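PDB 2YW6: DNA protection during starvation protein from Mycobacterium smegmatis, which probably protects DNA from oxidative damage by oxidising iron(II) with hydrogen peroxide and storing it as a ferric mineral inside a hollow shell of twelve subunits. Local coordinates for residues E118-R121 with K122-K126; D55-V58 with E59-R62. All coordinates share one frame; numbering follows the deposited sequence.

Contact 1. Residues E118-R121 with K122-K126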
loop_
_atom_site.group_PDB
_atom_site.type_symbol
_atom_site.label_atom_id
_atom_site.label_comp_id
_atom_site.label_asym_id
_atom_site.label_seq_id
_atom_site.Cartn_x
_atom_site.Cartn_y
_atom_site.Cartn_z
ATOM N N GLU B 118 2.879 15.346 35.286
ATOM C CA GLU B 118 2.790 15.202 36.733
ATOM C C GLU B 118 1.470 14.522 37.112
ATOM O O GLU B 118 1.445 13.606 37.944
ATOM C CB GLU B 118 2.881 16.553 37.430
ATOM C CG GLU B 118 2.961 16.415 38.937
ATOM C CD GLU B 118 2.984 17.745 39.648
ATOM O OE1 GLU B 118 3.130 17.754 40.887
ATOM O OE2 GLU B 118 2.852 18.782 38.967
ATOM N N ASP B 119 0.377 14.961 36.496
ATOM C CA ASP B 119 -0.925 14.369 36.773
ATOM C C ASP B 119 -0.977 12.902 36.371
ATOM O O ASP B 119 -1.645 12.092 37.025
ATOM C CB ASP B 119 -2.026 15.121 36.030
ATOM C CG ASP B 119 -2.373 16.442 36.687
ATOM O OD1 ASP B 119 -3.231 17.181 36.140
ATOM O OD2 ASP B 119 -1.787 16.730 37.757
ATOM N N THR B 120 -0.288 12.555 35.289
ATOM C CA THR B 120 -0.292 11.174 34.830
ATOM C C THR B 120 0.507 10.284 35.778
ATOM O O THR B 120 0.123 9.142 36.043
ATOM C CB THR B 120 0.261 11.066 33.397
ATOM O OG1 THR B 120 -0.519 11.911 32.532
ATOM C CG2 THR B 120 0.182 9.620 32.891
ATOM N N ARG B 121 1.611 10.808 36.295
ATOM C CA ARG B 121 2.430 10.051 37.232
ATOM C C ARG B 121 1.633 9.681 38.486
ATOM O O ARG B 121 1.667 8.531 38.932
ATOM C CB ARG B 121 3.665 10.856 37.622
ATOM C CG ARG B 121 4.653 11.038 36.498
ATOM C CD ARG B 121 5.360 9.739 36.177
ATOM N NE ARG B 121 6.467 9.959 35.255
ATOM C CZ ARG B 121 7.453 9.094 35.080
ATOM N NH1 ARG B 121 7.445 7.967 35.770
ATOM N NH2 ARG B 121 8.442 9.353 34.238
ATOM N N LYS B 122 0.910 10.652 39.043
ATOM C CA LYS B 122 0.103 10.416 40.245
ATOM C C LYS B 122 -0.886 9.270 40.019
ATOM O O LYS B 122 -0.934 8.320 40.797
ATOM C CB LYS B 122 -0.686 11.670 40.628
ATOM C CG LYS B 122 0.140 12.915 40.902
ATOM C CD LYS B 122 -0.786 14.095 41.209
ATOM C CE LYS B 122 -0.033 15.419 41.335
ATOM N NZ LYS B 122 -0.963 16.582 41.464
ATOM N N SER B 123 -1.665 9.374 38.945
ATOM C CA SER B 123 -2.654 8.359 38.603
ATOM C C SER B 123 -2.033 6.991 38.457
ATOM O O SER B 123 -2.600 5.997 38.948
ATOM C CB SER B 123 -3.398 8.746 37.315
ATOM O OG SER B 123 -4.133 9.941 37.468
ATOM N N ILE B 124 -0.885 6.908 37.790
ATOM C CA ILE B 124 -0.213 5.630 37.636
ATOM C C ILE B 124 0.088 5.085 39.030
ATOM O O ILE B 124 -0.114 3.898 39.310
ATOM C CB ILE B 124 1.087 5.781 36.797
ATOM C CG1 ILE B 124 0.754 5.859 35.314
ATOM C CG2 ILE B 124 2.077 4.662 37.162
ATOM C CD1 ILE B 124 1.827 6.448 34.409
ATOM N N GLU B 125 0.563 5.973 39.896
ATOM C CA GLU B 125 0.857 5.688 41.283
ATOM C C GLU B 125 -0.421 5.241 42.040
ATOM O O GLU B 125 -0.397 4.274 42.778
ATOM C CB GLU B 125 1.481 6.952 41.915
ATOM C CG GLU B 125 2.043 6.816 43.319
ATOM C CD GLU B 125 2.677 8.168 43.810
ATOM O OE1 GLU B 125 2.133 9.255 43.433
ATOM O OE2 GLU B 125 3.703 8.153 44.551
ATOM N N LYS B 126 -1.538 5.921 41.804
ATOM C CA LYS B 126 -2.812 5.634 42.459
ATOM C C LYS B 126 -3.493 4.367 41.934
ATOM O O LYS B 126 -4.276 3.748 42.656
ATOM C CB LYS B 126 -3.750 6.824 42.297
ATOM C CG LYS B 126 -4.194 7.420 43.595
ATOM C CD LYS B 126 -4.198 8.948 43.607
ATOM C CE LYS B 126 -4.018 9.474 45.045
ATOM N NZ LYS B 126 -4.268 8.459 46.126
#
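Thr120 and Ile124, one turn apart on the inner side of helix 102-127, make the tight part of this contact. Methyl CG2 of Thr120 meets CD1 of Ile124 at 3.9 Å, and the same CD1 also lies 3.6 Å from the carbonyl O of Thr120. With CG1 anti to its carbonyl carbon (chi1 -79°), Ile124 sends its longer branch back along the helix toward Thr120. Beneath the side chains runs ordinary i to i+4 bonding: Ile124 N donates to Thr120 O at 3.0 Å and Glu125 N to Arg121 O at 2.9 Å, whereas the bond from Ser123 N to Asp119 O is weak.

The outer side is looser and charged. Lys122 runs out extended, its first torsion (chi1 -59°) turning CG back over the preceding turn, where it sits 3.3 Å from the carbonyl O of Glu118. The amine ends near two acids without a close grip on either: NZ forms a long salt bridge to Asp119 OD2 at 3.8 Å and stays 4.3 Å from Glu118 OE1. Any electrostatic gain is therefore likely to be modest at this exposed surface.

Arg121 leaves by another route, to a salt bridge with Glu146 of helix 132-155, and packs on Val133 of a second subunit. Below, Thr120 rests on Ala142 and Ile124 on Leu138 and Ile139 of helix 132-155, while Ser123 reaches Leu20 of helix 12-41, so this face closes against two helices of the four-helix bundle.

Contact 2. Residues D55-V58 with E59-R62; sequences DPQV and ELVR
The guanidinium of Arg62 has methyl CG1 of Val58 over one face, 3.4 Å above its plane and displaced toward the rim, so the contact is with NE and CZ, each 3.5 Å from CG1. Both residues belong to helix 47-75 of the ferritin-like four-helix bundle, one turn apart, and their side chains run alongside each other in the same direction. The Arg62 chain is extended from CG to NE, and its first torsion (chi1 -87°) sets CG beside the backbone N, which brings the aliphatic part past Val58 O before the flat end reaches the methyl. Arg62 of a third subunit also packs against this arginine, and His32 of helix 12-41 touches it within the chain.

A second flat group, the amide of Gln57, lies on the buried side. Its chain bends at chi2 (73°), carrying the amide toward the next turn, where NE2 comes to 3.9 Å from Val61 CG2 and OE1 to 4.1 Å from Leu60 CD2. These are van der Waals contacts; NE2 also donates a hydrogen bond to the hydroxyl of Tyr113. Leu145 and Phe148 of helix 132-155 press on the same side chain, while Val58 packs on Leu35 and Lys36 of helix 12-41, so adjacent residues of the helix pack against two different neighbouring helices.

Backbone bonding starts unevenly. Just after the kink at Pro56, Glu59 N donates to Asp55 O and, weakly, to Pro56 O. Further on, Val61 N to Gln57 O is nearly straight at 2.8 Å, but Arg62 N approaches Val58 O at 3.1 Å from above the carbonyl plane, 39° out of it.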
loop_
_atom_site.group_PDB
_atom_site.type_symbol
_atom_site.label_atom_id
_atom_site.label_comp_id
_atom_site.label_asym_id
_atom_site.label_seq_id
_atom_site.Cartn_x
_atom_site.Cartn_y
_atom_site.Cartn_z
ATOM N N ASP B 55 1.492 17.586 14.724
ATOM C CA ASP B 55 0.602 16.669 14.012
ATOM C C ASP B 55 0.523 15.246 14.597
ATOM O O ASP B 55 -0.561 14.782 14.984
ATOM C CB ASP B 55 0.991 16.620 12.528
ATOM C CG ASP B 55 0.556 17.867 11.775
ATOM O OD1 ASP B 55 1.050 18.093 10.647
ATOM O OD2 ASP B 55 -0.291 18.619 12.311
ATOM N N PRO B 56 1.659 14.535 14.665
ATOM C CA PRO B 56 1.600 13.181 15.219
ATOM C C PRO B 56 1.124 13.155 16.676
ATOM O O PRO B 56 0.384 12.247 17.061
ATOM C CB PRO B 56 3.027 12.664 15.028
ATOM C CG PRO B 56 3.846 13.918 15.057
ATOM C CD PRO B 56 3.023 14.870 14.232
ATOM N N GLN B 57 1.513 14.150 17.475
ATOM C CA GLN B 57 1.089 14.188 18.880
ATOM C C GLN B 57 -0.433 14.349 18.982
ATOM O O GLN B 57 -1.072 13.761 19.864
ATOM C CB GLN B 57 1.783 15.338 19.629
ATOM C CG GLN B 57 1.453 15.405 21.123
ATOM C CD GLN B 57 2.122 14.288 21.928
ATOM O OE1 GLN B 57 2.627 13.315 21.370
ATOM N NE2 GLN B 57 2.116 14.426 23.241
ATOM N N VAL B 58 -1.004 15.163 18.089
ATOM C CA VAL B 58 -2.449 15.388 18.069
ATOM C C VAL B 58 -3.185 14.076 17.819
ATOM O O VAL B 58 -4.257 13.849 18.370
ATOM C CB VAL B 58 -2.890 16.401 16.946
ATOM C CG1 VAL B 58 -4.401 16.325 16.721
ATOM C CG2 VAL B 58 -2.521 17.845 17.345
ATOM N N GLU B 59 -2.621 13.216 16.978
ATOM C CA GLU B 59 -3.275 11.953 16.683
ATOM C C GLU B 59 -3.110 10.988 17.836
ATOM O O GLU B 59 -4.049 10.283 18.204
ATOM C CB GLU B 59 -2.731 11.328 15.400
ATOM C CG GLU B 59 -3.367 9.983 15.100
ATOM C CD GLU B 59 -3.098 9.507 13.696
ATOM O OE1 GLU B 59 -1.912 9.438 13.311
ATOM O OE2 GLU B 59 -4.075 9.200 12.978
ATOM N N LEU B 60 -1.913 10.973 18.412
ATOM C CA LEU B 60 -1.617 10.097 19.527
ATOM C C LEU B 60 -2.566 10.428 20.692
ATOM O O LEU B 60 -3.267 9.553 21.209
ATOM C CB LEU B 60 -0.154 10.289 19.926
ATOM C CG LEU B 60 0.707 9.108 20.390
ATOM C CD1 LEU B 60 0.365 7.846 19.624
ATOM C CD2 LEU B 60 2.183 9.460 20.193
ATOM N N VAL B 61 -2.613 11.702 21.073
ATOM C CA VAL B 61 -3.461 12.151 22.177
ATOM C C VAL B 61 -4.957 11.898 21.913
ATOM O O VAL B 61 -5.692 11.502 22.817
ATOM C CB VAL B 61 -3.192 13.661 22.472
ATOM C CG1 VAL B 61 -4.211 14.223 23.476
ATOM C CG2 VAL B 61 -1.742 13.829 23.001
ATOM N N ARG B 62 -5.402 12.131 20.679
ATOM C CA ARG B 62 -6.798 11.893 20.305
ATOM C C ARG B 62 -7.123 10.411 20.500
ATOM O O ARG B 62 -8.210 10.036 20.963
ATOM C CB ARG B 62 -7.022 12.264 18.837
ATOM C CG ARG B 62 -7.361 13.717 18.614
ATOM C CD ARG B 62 -7.326 14.085 17.128
ATOM N NE ARG B 62 -7.776 15.463 16.910
ATOM C CZ ARG B 62 -7.752 16.090 15.733
ATOM N NH1 ARG B 62 -7.295 15.463 14.660
ATOM N NH2 ARG B 62 -8.173 17.351 15.623
#

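How the contacts relate
Contact 1 and contact 2 are short stretches of about two turns on different helices, 102-127 and 47-75, on opposite sides of the chain's centre, with their own centres 21 Å apart. They do not touch; the nearest atoms are about 10 Å from each other. The relation to iron chemistry is uneven. Contact 2 stands just before the ligands assigned by similarity on its own helix: the side chain of Arg62 is about 6 Å from that of Asp66 and about 12 Å from that of Glu70. Contact 1 lies away from those sites. Both also meet the assembly: Arg121 and Ile124 pack on a second subunit, Arg62 on a third.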